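Local coordinates for protein endo-1,4-beta-xylanase C (Paenibacillus barcinonensis, PDB 4XUR) that hydrolyses internal beta-1,4 linkages of xylan, represented here by its second CBM22 module, a calcium-containing carbohydrate-binding domain that holds xylotetraose, at residues A[19-25]-A[46-50]; A[91-97]-A[144-149]. The contacts are given in a common frame with arbitrary orientation. Residues are numbered along the deposited sequence.

The chain meets contact 1 first. After strand 16-18 it enters the loop 19-25, runs out and back through strand 35-40, and returns at 46-50, which leads into strand 48-53; contact 1 closes this excursion around a calcium ion beside strands 48-53 and 164-173, in the sheet opposite the xylan-binding one. Contact 2 comes later, in series with contact 1 and not nested in it: strands 90-101 and 139-147 are neighbours in the four-stranded sheet with 109-119, while 124-131 of the intervening passage lies in the other sheet. The contact centres lie about 20 Å apart and the nearest atoms about 8 Å, so metal site and sugar site are separate parts of one beta-sandwich.

Contact 1 of 2, residues A[19-25]-A[46-50]; sequences DFEDGNI and SNRSL. Unlike the reference sequence in segment 19-25: D19 (reference Tyr). With CA (calcium ion), chain G.
Calcium coordination dominates the meeting of loop 19-25 with 46-50, whose residues 48-50 are strand; F20 lies opposite S49 (CA-CA 5.5 Å) and E21 opposite R48 (CA-CA 5.4 Å). The ion is bound by D19 O (2.4 Å), E21 OE2 (2.4 Å), S46 OG (2.6 Å; also hydrogen-bonded to H44 O), R48 O (2.3 Å) and a water (2.2 Å); D167 completes the site. D19 differs from the reference sequence but binds through its backbone. The E21 side chain starts away from 46-50 and, with chi1 and chi2 both m, folds back to the metal.

Hydrogen bonds fix the backbone. R48 N donates to E21 OE2 (3.1 Å), so one carboxylate oxygen serves both metal and strand. F20 to G23 form a type I turn, closed by G23 N to F20 O (3.0 Å). Two Asx turns overlap its ends, each aspartate with chi1 p: E21 N to D19 OD1 (3.0 Å) and N24 N to D22 OD1 (2.9 Å). F20 (59/17) and G23 (83/7) have positive phi; glycine suits the latter, since a CB would clash with R48 NH1, which lies 3.4 Å from G23 CA. The extended R48 side chain places one guanidinium face over E21 O.

Apolar packing away from the ion puts L50 CB over the F20 ring, 3.9 Å from its centroid, a CH-pi contact, and I25 CD1 meets L50 CD1 (3.6 Å). W28 packs against F20 and L50. The oxygen ligands form a calcium site of the CBM22 beta-sandwich, joining its early loop to strands 48-53 and 164-173.

Contact 2 of 2, residues A[91-97]-A[144-149]; sequences QVINGSL and MYAETP. With XYP (beta-D-xylopyranose), chain D.
Neighbouring antiparallel strands pair here in the four-stranded sheet of the CBM22 beta-sandwich, strand 91-97 crossing 144-147 at 150° with axes 4.6 Å apart. N94-E147 and S96-Y145 are hydrogen-bonded pairs: N94 N to E147 O 2.8 Å, E147 N to N94 O 3.1 Å, S96 N to Y145 O 2.8 Å, Y145 N to S96 O 2.8 Å. G95-A146 and L97-M144 are the non-hydrogen-bonded pairs between and beyond them.

Side chains alternate, apart from G95, which has none. L97, M144 and A146 face the apolar interior, where M144 and A146 touch F80 of the other sheet. N94, S96, Y145 and E147 occupy the xylan-binding face. Past the strand end, P149 CG covers V92 CG1 (3.6 Å), and T148 CG2 meets I93 CD1 (3.6 Å).

On the binding face S96 is small enough to lie beneath the Y145 ring, CB 3.7 Å from the centroid in a CH-pi contact. The tyrosine hydroxyl can donate, Y145 OH to XYP O2 (3.0 Å), while the E147 carboxylate accepts, OE1 from XYP O2 (2.5 Å) and OE2 from XYP O3 (2.8 Å); E147 OE2 also accepts from S96 OG (2.8 Å).

Contact 1 of 2, residues A[19-25]-A[46-50]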
loop_
_atom_site.group_PDB
_atom_site.type_symbol
_atom_site.label_atom_id
_atom_site.label_comp_id
_atom_site.label_asym_id
_atom_site.label_seq_id
_atom_site.Cartn_x
_atom_site.Cartn_y
_atom_site.Cartn_z
ATOM N N ASP A 19 4.945 9.110 7.849
ATOM C CA ASP A 19 4.671 10.411 7.248
ATOM C C ASP A 19 5.806 10.832 6.314
ATOM O O ASP A 19 5.671 11.813 5.616
ATOM C CB ASP A 19 4.349 11.490 8.298
ATOM C CG ASP A 19 5.550 11.762 9.243
ATOM O OD1 ASP A 19 6.717 11.493 8.888
ATOM O OD2 ASP A 19 5.321 12.252 10.343
ATOM N N PHE A 20 6.892 10.035 6.278
ATOM C CA PHE A 20 8.027 10.236 5.395
ATOM C C PHE A 20 8.767 11.570 5.512
ATOM O O PHE A 20 9.624 11.864 4.701
ATOM C CB PHE A 20 7.611 10.024 3.909
ATOM C CG PHE A 20 6.971 8.698 3.722
ATOM C CD1 PHE A 20 7.783 7.548 3.705
ATOM C CD2 PHE A 20 5.646 8.593 3.594
ATOM C CE1 PHE A 20 7.206 6.290 3.601
ATOM C CE2 PHE A 20 5.015 7.308 3.455
ATOM C CZ PHE A 20 5.807 6.189 3.457
ATOM N N GLU A 21 8.542 12.269 6.601
ATOM C CA GLU A 21 9.067 13.645 6.729
ATOM C C GLU A 21 10.534 13.648 7.067
ATOM O O GLU A 21 11.234 14.673 6.807
ATOM C CB GLU A 21 8.238 14.421 7.733
ATOM C CG GLU A 21 6.823 14.769 7.265
ATOM C CD GLU A 21 6.754 15.430 5.881
ATOM O OE1 GLU A 21 7.373 16.507 5.685
ATOM O OE2 GLU A 21 6.068 14.906 4.964
ATOM N N ASP A 22 11.018 12.548 7.659
ATOM C CA ASP A 22 12.437 12.309 7.860
ATOM C C ASP A 22 13.226 11.925 6.602
ATOM O O ASP A 22 14.446 11.722 6.691
ATOM C CB ASP A 22 12.660 11.242 8.955
ATOM C CG ASP A 22 11.989 9.888 8.646
ATOM O OD1 ASP A 22 11.636 9.619 7.457
ATOM O OD2 ASP A 22 11.773 9.089 9.588
ATOM N N GLY A 23 12.553 11.674 5.477
ATOM C CA GLY A 23 13.198 11.312 4.229
ATOM C C GLY A 23 13.571 9.868 4.058
ATOM O O GLY A 23 14.266 9.497 3.091
ATOM N N ASN A 24 13.145 9.032 5.012
ATOM C CA ASN A 24 13.665 7.655 5.052
ATOM C C ASN A 24 12.705 6.703 4.421
ATOM O O ASN A 24 11.528 6.709 4.742
ATOM C CB ASN A 24 13.946 7.193 6.495
ATOM C CG ASN A 24 15.055 7.992 7.160
ATOM O OD1 ASN A 24 16.022 8.408 6.511
ATOM N ND2 ASN A 24 14.902 8.221 8.453
ATOM N N ILE A 25 13.230 5.829 3.556
ATOM C CA ILE A 25 12.390 4.744 3.005
ATOM C C ILE A 25 11.951 3.741 4.030
ATOM O O ILE A 25 10.909 3.072 3.860
ATOM C CB ILE A 25 13.162 4.020 1.868
ATOM C CG1 ILE A 25 12.218 3.140 1.054
ATOM C CG2 ILE A 25 14.282 3.215 2.463
ATOM C CD1 ILE A 25 11.103 3.881 0.392
ATOM N N SER A 46 2.070 18.360 3.514
ATOM C CA SER A 46 3.455 18.219 3.952
ATOM C C SER A 46 4.365 18.230 2.764
ATOM O O SER A 46 3.901 18.325 1.633
ATOM C CB SER A 46 3.650 16.942 4.758
ATOM O OG SER A 46 3.238 15.751 4.031
ATOM N N ASN A 47 5.653 18.091 3.029
ATOM C CA ASN A 47 6.666 18.210 2.018
ATOM C C ASN A 47 7.191 16.917 1.445
ATOM O O ASN A 47 7.852 16.914 0.386
ATOM C CB ASN A 47 7.844 19.055 2.581
ATOM C CG ASN A 47 8.827 19.492 1.490
ATOM O OD1 ASN A 47 8.445 20.120 0.499
ATOM N ND2 ASN A 47 10.109 19.160 1.678
ATOM N N ARG A 48 6.909 15.788 2.096
ATOM C CA ARG A 48 7.471 14.517 1.651
ATOM C C ARG A 48 6.428 13.402 1.618
ATOM O O ARG A 48 5.469 13.404 2.414
ATOM C CB ARG A 48 8.661 14.114 2.522
ATOM C CG ARG A 48 9.743 15.214 2.558
ATOM C CD ARG A 48 11.096 14.749 2.964
ATOM N NE ARG A 48 11.989 15.905 3.178
ATOM C CZ ARG A 48 13.213 15.833 3.683
ATOM N NH1 ARG A 48 13.746 14.671 3.998
ATOM N NH2 ARG A 48 13.910 16.949 3.838
ATOM N N SER A 49 6.644 12.474 0.689
ATOM C CA SER A 49 5.711 11.332 0.508
ATOM C C SER A 49 6.424 10.264 -0.255
ATOM O O SER A 49 7.550 10.416 -0.650
ATOM C CB SER A 49 4.447 11.829 -0.181
ATOM O OG SER A 49 4.714 12.274 -1.501
ATOM N N LEU A 50 5.760 9.107 -0.473
ATOM C CA LEU A 50 6.404 8.000 -1.098
ATOM C C LEU A 50 5.849 7.821 -2.476
ATOM O O LEU A 50 4.682 7.499 -2.650
ATOM C CB LEU A 50 6.128 6.719 -0.268
ATOM C CG LEU A 50 6.788 5.447 -0.834
ATOM C CD1 LEU A 50 8.281 5.624 -1.008
ATOM C CD2 LEU A 50 6.422 4.292 0.095
HETATM CA CA CA G . 4.342 13.401 4.433
HETATM O O HOH W 1 3.035 13.871 6.141
#

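Contact 2 of 2, residues A[91-97]-A[144-149]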
loop_
_atom_site.group_PDB
_atom_site.type_symbol
_atom_site.label_atom_id
_atom_site.label_comp_id
_atom_site.label_asym_id
_atom_site.label_seq_id
_atom_site.Cartn_x
_atom_site.Cartn_y
_atom_site.Cartn_z
ATOM N N GLN A 91 -8.956 7.445 -11.347
ATOM C CA GLN A 91 -8.423 6.099 -11.301
ATOM C C GLN A 91 -8.689 5.509 -9.857
ATOM O O GLN A 91 -8.557 6.220 -8.897
ATOM C CB GLN A 91 -6.925 6.134 -11.621
ATOM C CG GLN A 91 -6.153 4.814 -11.455
ATOM C CD GLN A 91 -6.632 3.731 -12.391
ATOM O OE1 GLN A 91 -6.613 3.926 -13.610
ATOM N NE2 GLN A 91 -7.043 2.575 -11.845
ATOM N N VAL A 92 -9.004 4.226 -9.822
ATOM C CA VAL A 92 -9.193 3.498 -8.556
ATOM C C VAL A 92 -7.818 3.148 -8.000
ATOM O O VAL A 92 -6.942 2.684 -8.743
ATOM C CB VAL A 92 -9.974 2.173 -8.802
ATOM C CG1 VAL A 92 -9.996 1.349 -7.549
ATOM C CG2 VAL A 92 -11.376 2.536 -9.351
ATOM N N ILE A 93 -7.645 3.308 -6.700
ATOM C CA ILE A 93 -6.443 2.736 -6.025
ATOM C C ILE A 93 -6.955 1.828 -4.904
ATOM O O ILE A 93 -7.899 2.159 -4.241
ATOM C CB ILE A 93 -5.531 3.837 -5.461
ATOM C CG1 ILE A 93 -4.800 4.551 -6.591
ATOM C CG2 ILE A 93 -4.455 3.252 -4.561
ATOM C CD1 ILE A 93 -3.671 3.760 -7.241
ATOM N N ASN A 94 -6.291 0.703 -4.720
ATOM C CA ASN A 94 -6.742 -0.286 -3.748
ATOM C C ASN A 94 -5.734 -0.322 -2.623
ATOM O O ASN A 94 -4.515 -0.172 -2.838
ATOM C CB ASN A 94 -6.787 -1.689 -4.423
ATOM C CG ASN A 94 -7.943 -1.833 -5.418
ATOM O OD1 ASN A 94 -8.789 -0.937 -5.551
ATOM N ND2 ASN A 94 -7.971 -2.948 -6.136
ATOM N N GLY A 95 -6.215 -0.501 -1.403
ATOM C CA GLY A 95 -5.311 -0.954 -0.307
ATOM C C GLY A 95 -5.463 -2.464 -0.162
ATOM O O GLY A 95 -6.583 -2.980 -0.124
ATOM N N SER A 96 -4.326 -3.170 -0.079
ATOM C CA SER A 96 -4.305 -4.638 -0.011
ATOM C C SER A 96 -3.345 -5.180 1.039
ATOM O O SER A 96 -2.453 -4.475 1.533
ATOM C CB SER A 96 -3.969 -5.205 -1.364
ATOM O OG SER A 96 -4.899 -4.840 -2.341
ATOM N N LEU A 97 -3.539 -6.454 1.378
ATOM C CA LEU A 97 -2.717 -7.165 2.276
ATOM C C LEU A 97 -2.068 -8.295 1.543
ATOM O O LEU A 97 -2.774 -9.055 0.890
ATOM C CB LEU A 97 -3.500 -7.715 3.483
ATOM C CG LEU A 97 -4.316 -6.723 4.302
ATOM C CD1 LEU A 97 -5.049 -7.523 5.359
ATOM C CD2 LEU A 97 -3.450 -5.631 4.887
ATOM N N MET A 144 1.012 -4.573 4.329
ATOM C CA MET A 144 0.060 -3.689 3.667
ATOM C C MET A 144 0.675 -3.146 2.381
ATOM O O MET A 144 1.848 -2.891 2.327
ATOM C CB MET A 144 -0.378 -2.574 4.562
ATOM C CG MET A 144 0.697 -1.560 4.919
ATOM S SD MET A 144 -0.040 -0.238 5.903
ATOM C CE MET A 144 -1.138 0.474 4.676
ATOM N N TYR A 145 -0.130 -2.942 1.329
ATOM C CA TYR A 145 0.383 -2.336 0.123
ATOM C C TYR A 145 -0.694 -1.613 -0.649
ATOM O O TYR A 145 -1.897 -1.847 -0.381
ATOM C CB TYR A 145 1.123 -3.358 -0.781
ATOM C CG TYR A 145 0.318 -4.448 -1.421
ATOM C CD1 TYR A 145 0.064 -5.612 -0.720
ATOM C CD2 TYR A 145 -0.087 -4.375 -2.768
ATOM C CE1 TYR A 145 -0.632 -6.650 -1.306
ATOM C CE2 TYR A 145 -0.795 -5.408 -3.374
ATOM C CZ TYR A 145 -1.033 -6.554 -2.644
ATOM O OH TYR A 145 -1.724 -7.627 -3.206
ATOM N N ALA A 146 -0.264 -0.735 -1.566
ATOM C CA ALA A 146 -1.217 -0.088 -2.472
ATOM C C ALA A 146 -0.974 -0.539 -3.876
ATOM O O ALA A 146 0.141 -0.811 -4.268
ATOM C CB ALA A 146 -1.072 1.452 -2.409
ATOM N N GLU A 147 -2.062 -0.549 -4.669
ATOM C CA GLU A 147 -1.993 -1.002 -6.058
ATOM C C GLU A 147 -3.206 -0.482 -6.823
ATOM O O GLU A 147 -4.073 0.143 -6.280
ATOM C CB GLU A 147 -1.981 -2.506 -6.125
ATOM C CG GLU A 147 -3.255 -3.176 -5.595
ATOM C CD GLU A 147 -3.191 -4.670 -5.669
ATOM O OE1 GLU A 147 -2.407 -5.250 -6.496
ATOM O OE2 GLU A 147 -3.946 -5.303 -4.900
ATOM N N THR A 148 -3.229 -0.749 -8.129
ATOM C CA THR A 148 -4.456 -0.532 -8.945
ATOM C C THR A 148 -5.201 -1.876 -9.148
ATOM O O THR A 148 -4.689 -2.963 -8.891
ATOM C CB THR A 148 -4.122 0.142 -10.292
ATOM O OG1 THR A 148 -3.001 -0.484 -10.915
ATOM C CG2 THR A 148 -3.768 1.532 -10.043
ATOM N N PRO A 149 -6.451 -1.771 -9.585
ATOM C CA PRO A 149 -7.229 -3.060 -9.661
ATOM C C PRO A 149 -6.604 -4.122 -10.545
ATOM O O PRO A 149 -6.098 -3.858 -11.596
ATOM C CB PRO A 149 -8.573 -2.575 -10.227
ATOM C CG PRO A 149 -8.725 -1.187 -9.726
ATOM C CD PRO A 149 -7.309 -0.619 -9.791
HETATM C C1 XYP D . -1.905 -10.063 -6.739
HETATM C C2 XYP D . -2.703 -8.759 -6.706
HETATM C C3 XYP D . -3.916 -8.853 -5.788
HETATM C C4 XYP D . -4.723 -10.130 -6.124
HETATM C C5 XYP D . -3.815 -11.362 -6.188
HETATM O O2 XYP D . -1.877 -7.717 -6.205
HETATM O O3 XYP D . -4.751 -7.732 -5.938
HETATM O O4 XYP D . -5.700 -10.296 -5.070
HETATM O O5 XYP D . -2.792 -11.162 -7.141
#